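PDB 4OHN: ABC transporter substrate-binding protein from Streptococcus pneumoniae, which binds histidine and, as the substrate-binding component of an ABC uptake system, probably delivers it to the membrane transporter. Local coordinates for residues D65-K69 / I81-Y85; V29-F33 / G42-D46; R92-F97 / A209-K214; A50-Y55 / E225-L230. All blocks are in the same frame, centred on the assembly; numbering follows the deposited sequence.

Contact 1: D65-K69 / I81-Y85. With HIS (histidine), chain B; ACT (acetate ion), chain D.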
loop_
_atom_site.group_PDB
_atom_site.type_symbol
_atom_site.label_atom_id
_atom_site.label_comp_id
_atom_site.label_asym_id
_atom_site.label_seq_id
_atom_site.Cartn_x
_atom_site.Cartn_y
_atom_site.Cartn_z
ATOM N N ASP A 65 -9.217 -4.417 -8.404
ATOM C CA ASP A 65 -8.655 -3.342 -9.180
ATOM C C ASP A 65 -8.463 -2.174 -8.202
ATOM O O ASP A 65 -9.428 -1.696 -7.603
ATOM C CB ASP A 65 -9.678 -3.002 -10.276
ATOM C CG ASP A 65 -9.307 -1.824 -11.104
ATOM O OD1 ASP A 65 -8.360 -1.105 -10.803
ATOM O OD2 ASP A 65 -10.005 -1.634 -12.136
ATOM N N TRP A 66 -7.228 -1.746 -8.009
ATOM C CA TRP A 66 -6.916 -0.723 -7.008
ATOM C C TRP A 66 -7.687 0.567 -7.297
ATOM O O TRP A 66 -8.033 1.292 -6.367
ATOM C CB TRP A 66 -5.410 -0.488 -6.904
ATOM C CG TRP A 66 -4.975 0.251 -5.683
ATOM C CD1 TRP A 66 -4.365 1.471 -5.634
ATOM C CD2 TRP A 66 -5.084 -0.203 -4.325
ATOM N NE1 TRP A 66 -4.109 1.819 -4.323
ATOM C CE2 TRP A 66 -4.521 0.793 -3.506
ATOM C CE3 TRP A 66 -5.597 -1.353 -3.730
ATOM C CZ2 TRP A 66 -4.473 0.681 -2.129
ATOM C CZ3 TRP A 66 -5.547 -1.475 -2.347
ATOM C CH2 TRP A 66 -4.983 -0.470 -1.554
ATOM N N ASP A 67 -8.014 0.824 -8.557
ATOM C CA ASP A 67 -8.804 1.991 -8.935
ATOM C C ASP A 67 -10.199 1.992 -8.336
ATOM O O ASP A 67 -10.817 3.056 -8.190
ATOM C CB ASP A 67 -8.924 2.083 -10.464
ATOM C CG ASP A 67 -7.607 2.374 -11.162
ATOM O OD1 ASP A 67 -6.679 2.904 -10.518
ATOM O OD2 ASP A 67 -7.539 2.115 -12.396
ATOM N N LEU A 68 -10.720 0.810 -8.053
ATOM C CA LEU A 68 -12.104 0.630 -7.646
ATOM C C LEU A 68 -12.273 0.359 -6.157
ATOM O O LEU A 68 -13.386 0.036 -5.707
ATOM C CB LEU A 68 -12.720 -0.539 -8.429
ATOM C CG LEU A 68 -12.562 -0.519 -9.949
ATOM C CD1 LEU A 68 -13.409 -1.616 -10.584
ATOM C CD2 LEU A 68 -12.917 0.821 -10.554
ATOM N N LYS A 69 -11.212 0.484 -5.377
ATOM C CA LYS A 69 -11.241 0.028 -3.987
ATOM C C LYS A 69 -12.330 0.682 -3.143
ATOM O O LYS A 69 -12.984 -0.009 -2.374
ATOM C CB LYS A 69 -9.870 0.182 -3.340
ATOM C CG LYS A 69 -9.377 1.598 -3.259
ATOM C CD LYS A 69 -7.901 1.621 -2.943
ATOM C CE LYS A 69 -7.280 2.985 -3.157
ATOM N NZ LYS A 69 -7.351 3.400 -4.591
ATOM N N ILE A 81 -10.060 -2.853 3.211
ATOM C CA ILE A 81 -8.934 -2.625 2.312
ATOM C C ILE A 81 -7.669 -2.762 3.171
ATOM O O ILE A 81 -7.469 -2.005 4.122
ATOM C CB ILE A 81 -8.977 -1.243 1.650
ATOM C CG1 ILE A 81 -10.289 -1.036 0.877
ATOM C CG2 ILE A 81 -7.758 -1.045 0.747
ATOM C CD1 ILE A 81 -10.526 0.390 0.427
ATOM N N TRP A 82 -6.825 -3.730 2.844
ATOM C CA TRP A 82 -5.657 -4.036 3.690
ATOM C C TRP A 82 -4.557 -4.506 2.754
ATOM O O TRP A 82 -4.570 -5.662 2.299
ATOM C CB TRP A 82 -6.015 -5.115 4.731
ATOM C CG TRP A 82 -5.026 -5.257 5.852
ATOM C CD1 TRP A 82 -3.698 -4.950 5.823
ATOM C CD2 TRP A 82 -5.296 -5.779 7.149
ATOM N NE1 TRP A 82 -3.130 -5.226 7.053
ATOM C CE2 TRP A 82 -4.100 -5.749 7.871
ATOM C CE3 TRP A 82 -6.460 -6.238 7.788
ATOM C CZ2 TRP A 82 -4.035 -6.146 9.199
ATOM C CZ3 TRP A 82 -6.381 -6.638 9.113
ATOM C CH2 TRP A 82 -5.186 -6.586 9.791
ATOM N N ASN A 83 -3.646 -3.593 2.422
ATOM C CA ASN A 83 -2.656 -3.802 1.362
ATOM C C ASN A 83 -1.766 -2.584 1.254
ATOM O O ASN A 83 -1.754 -1.878 0.249
ATOM C CB ASN A 83 -3.391 -4.023 0.027
ATOM C CG ASN A 83 -2.490 -4.376 -1.136
ATOM O OD1 ASN A 83 -2.489 -3.663 -2.146
ATOM N ND2 ASN A 83 -1.769 -5.486 -1.040
ATOM N N GLY A 84 -0.991 -2.305 2.283
ATOM C CA GLY A 84 -0.218 -1.075 2.289
ATOM C C GLY A 84 -1.081 0.135 1.979
ATOM O O GLY A 84 -0.696 0.993 1.170
ATOM N N TYR A 85 -2.233 0.204 2.643
ATOM C CA TYR A 85 -3.214 1.239 2.354
ATOM C C TYR A 85 -2.869 2.492 3.165
ATOM O O TYR A 85 -2.997 2.514 4.399
ATOM C CB TYR A 85 -4.610 0.717 2.669
ATOM C CG TYR A 85 -5.793 1.574 2.269
ATOM C CD1 TYR A 85 -5.841 2.257 1.060
ATOM C CD2 TYR A 85 -6.908 1.636 3.078
ATOM C CE1 TYR A 85 -6.960 2.993 0.692
ATOM C CE2 TYR A 85 -8.020 2.365 2.720
ATOM C CZ TYR A 85 -8.043 3.044 1.533
ATOM O OH TYR A 85 -9.160 3.758 1.227
HETATM N N HIS B . 0.178 3.066 -0.524
HETATM C CA HIS B . -0.490 3.402 -1.806
HETATM C C HIS B . -1.982 3.554 -1.611
HETATM O O HIS B . -2.476 3.342 -0.480
HETATM C CB HIS B . -0.124 2.415 -2.940
HETATM C CG HIS B . -0.801 1.076 -2.929
HETATM N ND1 HIS B . -1.162 0.450 -4.111
HETATM C CD2 HIS B . -1.097 0.197 -1.939
HETATM C CE1 HIS B . -1.676 -0.734 -3.841
HETATM N NE2 HIS B . -1.642 -0.917 -2.531
HETATM O OXT HIS B . -2.654 3.904 -2.604
HETATM C C ACT D . -10.149 5.771 -1.374
HETATM O O ACT D . -9.221 4.982 -1.156
HETATM O OXT ACT D . -10.026 6.458 -2.410
HETATM C CH3 ACT D . -11.318 5.881 -0.443
#
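Trp66 and Tyr85 both swing their rings opposite the backbone N (chi1 -164° and -172°), which brings Trp66 CZ2 to 3.8 Å from Tyr85 CD1. The ring planes stand at 87°, with the centroids 5.8 Å apart. Ile81 wedges in beside them: its CG2 lies over the centre of the Tyr85 ring and 3.7 Å from Trp66 CH2. The indole is held between two layers. Over one face lies CE1 of the bound histidine. Under the opposite face runs the Lys69 chain, with CD over the indole centre. Lys69 NZ then bends back to Trp66 O (2.8 Å) and also bonds Gly132 O. The ligand spans both segments of this pocket. Trp66 NE1 donates to its OXT (3.1 Å). Asn83 OD1 accepts from the ligand's NE2 (2.9 Å). The ligand's amino N donates to Gly84 O (2.8 Å). Tyr85 OH binds an acetate ion, probably from the crystallisation liquor. Residues 65-69 lead from strand 58-63 into helix 69-75. Residues 81-85 continue from strand 80-81 and are bonded to strand 206-212 through the backbones of Gly211 and Ala209.

Contact 2: V29-F33 / G42-D46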
loop_
_atom_site.group_PDB
_atom_site.type_symbol
_atom_site.label_atom_id
_atom_site.label_comp_id
_atom_site.label_asym_id
_atom_site.label_seq_id
_atom_site.Cartn_x
_atom_site.Cartn_y
_atom_site.Cartn_z
ATOM N N VAL A 29 3.825 -5.749 -3.570
ATOM C CA VAL A 29 4.853 -6.324 -2.717
ATOM C C VAL A 29 5.361 -5.283 -1.733
ATOM O O VAL A 29 5.344 -4.089 -2.014
ATOM C CB VAL A 29 6.068 -6.841 -3.523
ATOM C CG1 VAL A 29 5.681 -7.955 -4.465
ATOM C CG2 VAL A 29 6.757 -5.710 -4.321
ATOM N N PRO A 30 5.830 -5.710 -0.557
ATOM C CA PRO A 30 5.755 -7.055 0.001
ATOM C C PRO A 30 4.504 -7.232 0.858
ATOM O O PRO A 30 4.496 -8.090 1.741
ATOM C CB PRO A 30 6.986 -7.088 0.899
ATOM C CG PRO A 30 7.028 -5.716 1.465
ATOM C CD PRO A 30 6.494 -4.785 0.378
ATOM N N MET A 31 3.460 -6.442 0.615
ATOM C CA MET A 31 2.319 -6.411 1.533
ATOM C C MET A 31 1.320 -7.517 1.243
ATOM O O MET A 31 0.865 -8.211 2.161
ATOM C CB MET A 31 1.644 -5.038 1.465
ATOM C CG MET A 31 2.606 -3.839 1.662
ATOM S SD MET A 31 3.671 -3.956 3.134
ATOM C CE MET A 31 2.458 -3.666 4.430
ATOM N N GLY A 32 0.943 -7.697 -0.005
ATOM C CA GLY A 32 0.025 -8.753 -0.376
ATOM C C GLY A 32 0.087 -8.924 -1.870
ATOM O O GLY A 32 -0.203 -7.982 -2.603
ATOM N N PHE A 33 0.505 -10.099 -2.310
ATOM C CA PHE A 33 0.826 -10.283 -3.726
ATOM C C PHE A 33 0.756 -11.738 -4.137
ATOM O O PHE A 33 0.919 -12.652 -3.303
ATOM C CB PHE A 33 2.216 -9.702 -4.041
ATOM C CG PHE A 33 3.348 -10.389 -3.321
ATOM C CD1 PHE A 33 4.058 -11.418 -3.918
ATOM C CD2 PHE A 33 3.724 -10.012 -2.038
ATOM C CE1 PHE A 33 5.106 -12.033 -3.259
ATOM C CE2 PHE A 33 4.764 -10.628 -1.375
ATOM C CZ PHE A 33 5.456 -11.641 -1.982
ATOM N N GLY A 42 2.512 -12.169 1.889
ATOM C CA GLY A 42 3.010 -10.860 2.213
ATOM C C GLY A 42 2.810 -10.489 3.662
ATOM O O GLY A 42 2.182 -11.204 4.443
ATOM N N PHE A 43 3.369 -9.352 4.027
ATOM C CA PHE A 43 3.245 -8.831 5.379
ATOM C C PHE A 43 1.800 -8.691 5.822
ATOM O O PHE A 43 1.434 -9.119 6.923
ATOM C CB PHE A 43 3.992 -7.493 5.504
ATOM C CG PHE A 43 3.920 -6.883 6.872
ATOM C CD1 PHE A 43 4.929 -7.095 7.771
ATOM C CD2 PHE A 43 2.846 -6.092 7.251
ATOM C CE1 PHE A 43 4.867 -6.539 9.053
ATOM C CE2 PHE A 43 2.774 -5.548 8.524
ATOM C CZ PHE A 43 3.798 -5.754 9.405
ATOM N N ASP A 44 0.972 -8.079 4.987
ATOM C CA ASP A 44 -0.428 -7.908 5.334
ATOM C C ASP A 44 -1.192 -9.216 5.311
ATOM O O ASP A 44 -2.127 -9.391 6.085
ATOM C CB ASP A 44 -1.116 -6.913 4.398
ATOM C CG ASP A 44 -0.755 -5.467 4.694
ATOM O OD1 ASP A 44 -0.375 -5.124 5.842
ATOM O OD2 ASP A 44 -0.876 -4.658 3.737
ATOM N N ILE A 45 -0.842 -10.132 4.411
ATOM C CA ILE A 45 -1.474 -11.444 4.414
ATOM C C ILE A 45 -1.231 -12.096 5.777
ATOM O O ILE A 45 -2.167 -12.576 6.435
ATOM C CB ILE A 45 -0.951 -12.357 3.282
ATOM C CG1 ILE A 45 -1.062 -11.690 1.905
ATOM C CG2 ILE A 45 -1.699 -13.681 3.301
ATOM C CD1 ILE A 45 -2.474 -11.282 1.509
ATOM N N ASP A 46 0.016 -12.088 6.223
ATOM C CA ASP A 46 0.362 -12.683 7.506
ATOM C C ASP A 46 -0.280 -11.934 8.682
ATOM O O ASP A 46 -0.812 -12.561 9.611
ATOM C CB ASP A 46 1.895 -12.700 7.664
ATOM C CG ASP A 46 2.586 -13.721 6.751
ATOM O OD1 ASP A 46 1.917 -14.574 6.130
ATOM O OD2 ASP A 46 3.829 -13.655 6.683
#
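Met31 lays its side chain against the first turn of helix 43-53, where it meets Asp44 and Phe43. CB starts 3.4 Å from Asp44 OD2. CG keeps a looser approach to the same oxygen. At SD the chain turns, folded at chi2 (-51°) and chi3 (-72°), which curls the methyl back over the carboxylate. CE is 3.5 Å from Asp44 OD1 and also touches the Phe43 ring at CD2 (3.7 Å). The carboxylate itself is bonded elsewhere: OD2 accepts from Gly84 N, and OD1 has weak bonds from Trp82 NE1 and Tyr101 OH. Asp44 thus ties the helix start to the ligand-binding loop.

Backbone bonds close the contact. Gly42 is the N-cap, and the carbonyls of Pro30 and Met31 take up N-H groups of the first turn. Phe43 N gives a nearly straight bond to Pro30 O (2.8 Å, 163°). Asp44 N meets Met31 O on a lone pair (2.8 Å), and Ile45 N adds a weak bond to that oxygen. Gly42 CA comes within 3.2 Å of Pro30 O, with no side chain to stand in the way. Strand 32-34 leads away from the helix start and pairs with strand 40-41. Helix 235-244 packs on Phe43 and Pro30, and helix 180-189 touches Pro30 and Phe33.

Contact 3: R92-F97 / A209-K214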
loop_
_atom_site.group_PDB
_atom_site.type_symbol
_atom_site.label_atom_id
_atom_site.label_comp_id
_atom_site.label_asym_id
_atom_site.label_seq_id
_atom_site.Cartn_x
_atom_site.Cartn_y
_atom_site.Cartn_z
ATOM N N ARG A 92 -9.868 9.693 4.732
ATOM C CA ARG A 92 -10.662 9.738 5.965
ATOM C C ARG A 92 -12.035 10.377 5.751
ATOM O O ARG A 92 -12.937 10.204 6.571
ATOM C CB ARG A 92 -9.892 10.463 7.068
ATOM C CG ARG A 92 -8.780 9.621 7.668
ATOM C CD ARG A 92 -8.033 10.359 8.773
ATOM N NE ARG A 92 -6.818 9.654 9.173
ATOM C CZ ARG A 92 -6.789 8.595 9.985
ATOM N NH1 ARG A 92 -7.905 8.084 10.488
ATOM N NH2 ARG A 92 -5.634 8.035 10.286
ATOM N N GLU A 93 -12.211 11.099 4.647
ATOM C CA GLU A 93 -13.535 11.634 4.315
ATOM C C GLU A 93 -14.473 10.520 3.836
ATOM O O GLU A 93 -15.682 10.700 3.815
ATOM C CB GLU A 93 -13.426 12.711 3.231
ATOM C CG GLU A 93 -12.540 13.882 3.613
ATOM C CD GLU A 93 -13.070 14.650 4.810
ATOM O OE1 GLU A 93 -14.280 14.963 4.831
ATOM O OE2 GLU A 93 -12.278 14.935 5.732
ATOM N N LYS A 94 -13.914 9.367 3.462
ATOM C CA LYS A 94 -14.679 8.325 2.770
ATOM C C LYS A 94 -14.722 6.977 3.504
ATOM O O LYS A 94 -15.687 6.225 3.373
ATOM C CB LYS A 94 -14.091 8.120 1.368
ATOM C CG LYS A 94 -13.993 9.435 0.571
ATOM C CD LYS A 94 -13.533 9.228 -0.870
ATOM C CE LYS A 94 -14.651 8.638 -1.728
ATOM N NZ LYS A 94 -14.183 8.152 -3.061
ATOM N N VAL A 95 -13.680 6.688 4.276
ATOM C CA VAL A 95 -13.554 5.415 4.984
ATOM C C VAL A 95 -13.048 5.645 6.404
ATOM O O VAL A 95 -12.542 6.720 6.725
ATOM C CB VAL A 95 -12.586 4.434 4.255
ATOM C CG1 VAL A 95 -12.964 4.277 2.798
ATOM C CG2 VAL A 95 -11.150 4.906 4.363
ATOM N N ALA A 96 -13.164 4.621 7.236
ATOM C CA ALA A 96 -12.576 4.618 8.573
ATOM C C ALA A 96 -11.278 3.830 8.546
ATOM O O ALA A 96 -11.098 2.950 7.702
ATOM C CB ALA A 96 -13.528 4.016 9.582
ATOM N N PHE A 97 -10.374 4.149 9.461
ATOM C CA PHE A 97 -9.102 3.458 9.578
ATOM C C PHE A 97 -8.863 2.889 10.969
ATOM O O PHE A 97 -9.194 3.496 11.978
ATOM C CB PHE A 97 -7.930 4.388 9.229
ATOM C CG PHE A 97 -7.813 4.710 7.762
ATOM C CD1 PHE A 97 -8.272 5.909 7.274
ATOM C CD2 PHE A 97 -7.218 3.827 6.889
ATOM C CE1 PHE A 97 -8.156 6.216 5.917
ATOM C CE2 PHE A 97 -7.104 4.121 5.532
ATOM C CZ PHE A 97 -7.560 5.325 5.051
ATOM N N ALA A 209 -2.573 1.753 7.272
ATOM C CA ALA A 209 -3.595 1.319 8.209
ATOM C C ALA A 209 -4.603 0.475 7.427
ATOM O O ALA A 209 -4.495 0.280 6.211
ATOM C CB ALA A 209 -4.271 2.524 8.877
ATOM N N VAL A 210 -5.603 -0.042 8.135
ATOM C CA VAL A 210 -6.632 -0.876 7.545
ATOM C C VAL A 210 -7.893 -0.058 7.364
ATOM O O VAL A 210 -8.344 0.589 8.308
ATOM C CB VAL A 210 -6.920 -2.099 8.436
ATOM C CG1 VAL A 210 -7.901 -3.035 7.740
ATOM C CG2 VAL A 210 -5.626 -2.836 8.769
ATOM N N GLY A 211 -8.448 -0.077 6.158
ATOM C CA GLY A 211 -9.653 0.678 5.865
ATOM C C GLY A 211 -10.920 -0.138 5.939
ATOM O O GLY A 211 -10.954 -1.262 5.437
ATOM N N SER A 212 -11.962 0.455 6.530
ATOM C CA SER A 212 -13.288 -0.144 6.621
ATOM C C SER A 212 -14.348 0.864 6.255
ATOM O O SER A 212 -14.102 2.058 6.182
ATOM C CB SER A 212 -13.588 -0.653 8.050
ATOM O OG SER A 212 -13.953 0.409 8.917
ATOM N N ARG A 213 -15.552 0.367 6.021
ATOM C CA ARG A 213 -16.711 1.256 5.936
ATOM C C ARG A 213 -16.824 2.044 7.242
ATOM O O ARG A 213 -16.557 1.515 8.322
ATOM C CB ARG A 213 -17.981 0.446 5.691
ATOM C CG ARG A 213 -18.103 -0.081 4.273
ATOM C CD ARG A 213 -19.353 -0.923 4.052
ATOM N NE ARG A 213 -19.312 -2.190 4.747
ATOM C CZ ARG A 213 -18.761 -3.303 4.279
ATOM N NH1 ARG A 213 -18.219 -3.329 3.078
ATOM N NH2 ARG A 213 -18.754 -4.393 5.020
ATOM N N LYS A 214 -17.223 3.310 7.157
ATOM C CA LYS A 214 -17.310 4.137 8.360
ATOM C C LYS A 214 -18.168 3.523 9.453
ATOM O O LYS A 214 -17.868 3.666 10.639
ATOM C CB LYS A 214 -17.818 5.534 8.007
ATOM C CG LYS A 214 -16.794 6.324 7.232
ATOM C CD LYS A 214 -17.206 7.768 7.094
ATOM C CE LYS A 214 -16.053 8.609 6.605
ATOM N NZ LYS A 214 -16.432 10.044 6.523
HETATM O O HOH W 1 -17.394 4.340 4.455
#
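Phe97 sets its ring corner CD2 against Ala209 CB (3.8 Å), with Gly211 CA nearby. This is a short antiparallel beta ladder in the mixed sheet of a family 3 solute-binding protein, a type II periplasmic-binding-protein fold. Ala96 and Ser212 form its hydrogen-bonded pair. Ala96 N donates to Ser212 O (2.9 Å, 161°), and Ser212 N returns a bond to Ala96 O (2.9 Å, 165°). Phe97 and Gly211 follow as the non-hydrogen-bonded pair. Phe97 CA also makes a C-H...O contact with Val210 O at 3.2 Å.

The two faces of the ladder differ. On the Phe97 face the ring meets Tyr85 of the histidine pocket, and its CD1 lies over the rim of the Arg92 guanidinium. On the other face are the small side chains of Ala96 and Ser212, where Ala96 CB is 3.7 Å from Ser212 OG. That hydroxyl donates to the carbonyl O of the next residue, Arg213, from above the carbonyl plane. Arg213 points away from the ladder. Its guanidinium bonds Ile78 O and Leu73 O and forms a salt bridge with Asp79.

Beyond the paired residues, Lys214 reaches back along residues 92-95. Its chain is extended beyond CG, and CG passes beside the Val95 carbonyl carbon. At the far end NZ makes a weak bond to Glu93 O (2.9 Å). Nearer the backbone, a water donates to Lys94 O (2.8 Å) and accepts from Lys214 N (2.9 Å).

Contact 4: A50-Y55 / E225-L230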
loop_
_atom_site.group_PDB
_atom_site.type_symbol
_atom_site.label_atom_id
_atom_site.label_comp_id
_atom_site.label_asym_id
_atom_site.label_seq_id
_atom_site.Cartn_x
_atom_site.Cartn_y
_atom_site.Cartn_z
ATOM N N ALA A 50 -3.230 -13.341 11.235
ATOM C CA ALA A 50 -2.987 -13.407 12.674
ATOM C C ALA A 50 -4.015 -12.598 13.467
ATOM O O ALA A 50 -4.442 -13.010 14.542
ATOM C CB ALA A 50 -1.581 -12.924 12.991
ATOM N N VAL A 51 -4.426 -11.451 12.943
ATOM C CA VAL A 51 -5.476 -10.663 13.597
ATOM C C VAL A 51 -6.776 -11.449 13.679
ATOM O O VAL A 51 -7.385 -11.571 14.743
ATOM C CB VAL A 51 -5.703 -9.320 12.852
ATOM C CG1 VAL A 51 -7.078 -8.706 13.173
ATOM C CG2 VAL A 51 -4.557 -8.348 13.170
ATOM N N PHE A 52 -7.212 -11.995 12.548
ATOM C CA PHE A 52 -8.509 -12.650 12.530
ATOM C C PHE A 52 -8.489 -14.019 13.201
ATOM O O PHE A 52 -9.515 -14.463 13.709
ATOM C CB PHE A 52 -9.112 -12.580 11.127
ATOM C CG PHE A 52 -9.593 -11.194 10.823
ATOM C CD1 PHE A 52 -10.677 -10.668 11.529
ATOM C CD2 PHE A 52 -8.927 -10.391 9.930
ATOM C CE1 PHE A 52 -11.101 -9.359 11.302
ATOM C CE2 PHE A 52 -9.325 -9.097 9.721
ATOM C CZ PHE A 52 -10.400 -8.567 10.403
ATOM N N GLU A 53 -7.315 -14.635 13.298
ATOM C CA GLU A 53 -7.127 -15.846 14.094
ATOM C C GLU A 53 -7.540 -15.632 15.548
ATOM O O GLU A 53 -8.030 -16.560 16.193
ATOM C CB GLU A 53 -5.651 -16.277 14.040
ATOM C CG GLU A 53 -5.320 -17.625 14.649
ATOM C CD GLU A 53 -5.123 -17.641 16.178
ATOM O OE1 GLU A 53 -4.871 -16.602 16.844
ATOM O OE2 GLU A 53 -5.194 -18.756 16.727
ATOM N N LYS A 54 -7.323 -14.430 16.076
ATOM C CA LYS A 54 -7.679 -14.142 17.468
ATOM C C LYS A 54 -9.185 -14.306 17.703
ATOM O O LYS A 54 -9.606 -14.476 18.847
ATOM C CB LYS A 54 -7.271 -12.714 17.885
ATOM C CG LYS A 54 -5.768 -12.371 17.873
ATOM C CD LYS A 54 -4.968 -13.058 18.973
ATOM C CE LYS A 54 -3.494 -12.662 18.921
ATOM N NZ LYS A 54 -2.709 -13.218 20.054
ATOM N N TYR A 55 -9.986 -14.242 16.635
ATOM C CA TYR A 55 -11.446 -14.294 16.724
ATOM C C TYR A 55 -12.035 -15.526 16.045
ATOM O O TYR A 55 -13.255 -15.646 15.916
ATOM C CB TYR A 55 -12.052 -13.019 16.089
ATOM C CG TYR A 55 -11.475 -11.763 16.697
ATOM C CD1 TYR A 55 -11.788 -11.405 17.994
ATOM C CD2 TYR A 55 -10.588 -10.967 15.992
ATOM C CE1 TYR A 55 -11.238 -10.274 18.579
ATOM C CE2 TYR A 55 -10.025 -9.836 16.554
ATOM C CZ TYR A 55 -10.357 -9.496 17.856
ATOM O OH TYR A 55 -9.836 -8.387 18.477
ATOM N N GLU A 225 -7.461 -4.004 18.874
ATOM C CA GLU A 225 -7.206 -4.852 20.041
ATOM C C GLU A 225 -6.297 -6.005 19.680
ATOM O O GLU A 225 -5.418 -6.380 20.477
ATOM C CB GLU A 225 -8.516 -5.384 20.604
ATOM C CG GLU A 225 -9.379 -4.310 21.251
ATOM C CD GLU A 225 -10.776 -4.741 21.541
ATOM O OE1 GLU A 225 -11.134 -5.926 21.377
ATOM O OE2 GLU A 225 -11.560 -3.856 21.973
ATOM N N ALA A 226 -6.491 -6.599 18.505
ATOM C CA ALA A 226 -5.620 -7.678 18.075
ATOM C C ALA A 226 -4.193 -7.168 17.856
ATOM O O ALA A 226 -3.226 -7.873 18.201
ATOM C CB ALA A 226 -6.148 -8.303 16.817
ATOM N N PHE A 227 -4.029 -5.977 17.285
ATOM C CA PHE A 227 -2.676 -5.427 17.182
ATOM C C PHE A 227 -2.008 -5.409 18.574
ATOM O O PHE A 227 -0.833 -5.764 18.706
ATOM C CB PHE A 227 -2.647 -4.004 16.589
ATOM C CG PHE A 227 -2.955 -3.898 15.109
ATOM C CD1 PHE A 227 -2.943 -4.988 14.256
ATOM C CD2 PHE A 227 -3.244 -2.659 14.575
ATOM C CE1 PHE A 227 -3.197 -4.830 12.901
ATOM C CE2 PHE A 227 -3.497 -2.502 13.220
ATOM C CZ PHE A 227 -3.474 -3.607 12.381
ATOM N N SER A 228 -2.729 -4.992 19.617
ATOM C CA SER A 228 -2.121 -4.935 20.953
ATOM C C SER A 228 -1.569 -6.285 21.402
ATOM O O SER A 228 -0.482 -6.347 21.992
ATOM C CB SER A 228 -3.122 -4.424 21.986
ATOM O OG SER A 228 -3.511 -3.098 21.690
ATOM N N SER A 229 -2.276 -7.367 21.105
ATOM C CA SER A 229 -1.799 -8.707 21.444
ATOM C C SER A 229 -0.587 -9.056 20.603
ATOM O O SER A 229 0.379 -9.585 21.123
ATOM C CB SER A 229 -2.898 -9.779 21.186
ATOM O OG SER A 229 -3.779 -9.946 22.276
ATOM N N LEU A 230 -0.655 -8.777 19.297
ATOM C CA LEU A 230 0.390 -9.214 18.377
ATOM C C LEU A 230 1.708 -8.496 18.636
ATOM O O LEU A 230 2.769 -9.064 18.387
ATOM C CB LEU A 230 -0.052 -9.038 16.920
ATOM C CG LEU A 230 -1.273 -9.887 16.542
ATOM C CD1 LEU A 230 -1.802 -9.495 15.189
ATOM C CD2 LEU A 230 -0.940 -11.337 16.527
#
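Val51, Lys54 and Ala226 carry most of this contact. Val51 and Ala226 meet where the two segments come closest, with their CA atoms 5.4 Å apart. The small Ala226 side chain is consistent with this close approach. Its CB lies 3.8 Å from Val51 CG1. The other branch, CG2, is set opposite the carbonyl carbon of Val51. It enters between two side chains of the second helix, with Leu230 CD1 at 3.6 Å and Phe227 CE1 at 3.8 Å. Val51 and Leu230 cross at about a right angle.

Lys54 is modelled in two conformers, and its contacts hold for the one described. There the chain bends at chi2 and slides past Leu230 in the opposite direction, with CE 3.7 Å from Leu230 CD2. In the same conformer NZ passes 3.6 Å from Ser229 CB and forms a salt bridge with Asp233, just beyond the end of the helix.

The contact is helix-helix packing between helix 43-53, early in the chain, and helix 217-232, near its end. In this binding-protein fold one lobe is built from both ends of the chain, and these helices are consistent with that plan. Trp82 touches Val51, Phe52 and Phe227.

Leu230 uses both branches, for its CD2 also touches Ala50 CB at 3.9 Å. The Tyr55 ring comes to Ala226 obliquely, CE2 to CB 4.2 Å. Its OH hydrogen-bonds Lys222 O, one turn earlier in helix 217-232. The ring of Tyr55 also meets Trp11 edge-to-face.

In the fold
Contact 1 holds four residues of the histidine pocket. Contacts 2 and 3 border it directly, and contact 4 lies farther off. Contact 2 is about 13 Å from contact 1, centre to centre, and the two touch through Asp44 OD2 and Gly84 N (2.8 Å). The Met31 side chain stays about 7 Å from the ligand. Contact 3 is about 12 Å from contact 1 between centres, and two backbone bonds connect them: Ile81 N to Gly211 O (2.9 Å) and Tyr85 O to Ala209 N (3.0 Å). The centre of contact 4 is about 21 Å from that of contact 1. Trp82 of contact 1 still touches it, with CH2 3.9 Å from Val51 CG2. Contacts 2 and 4 share helix 43-53.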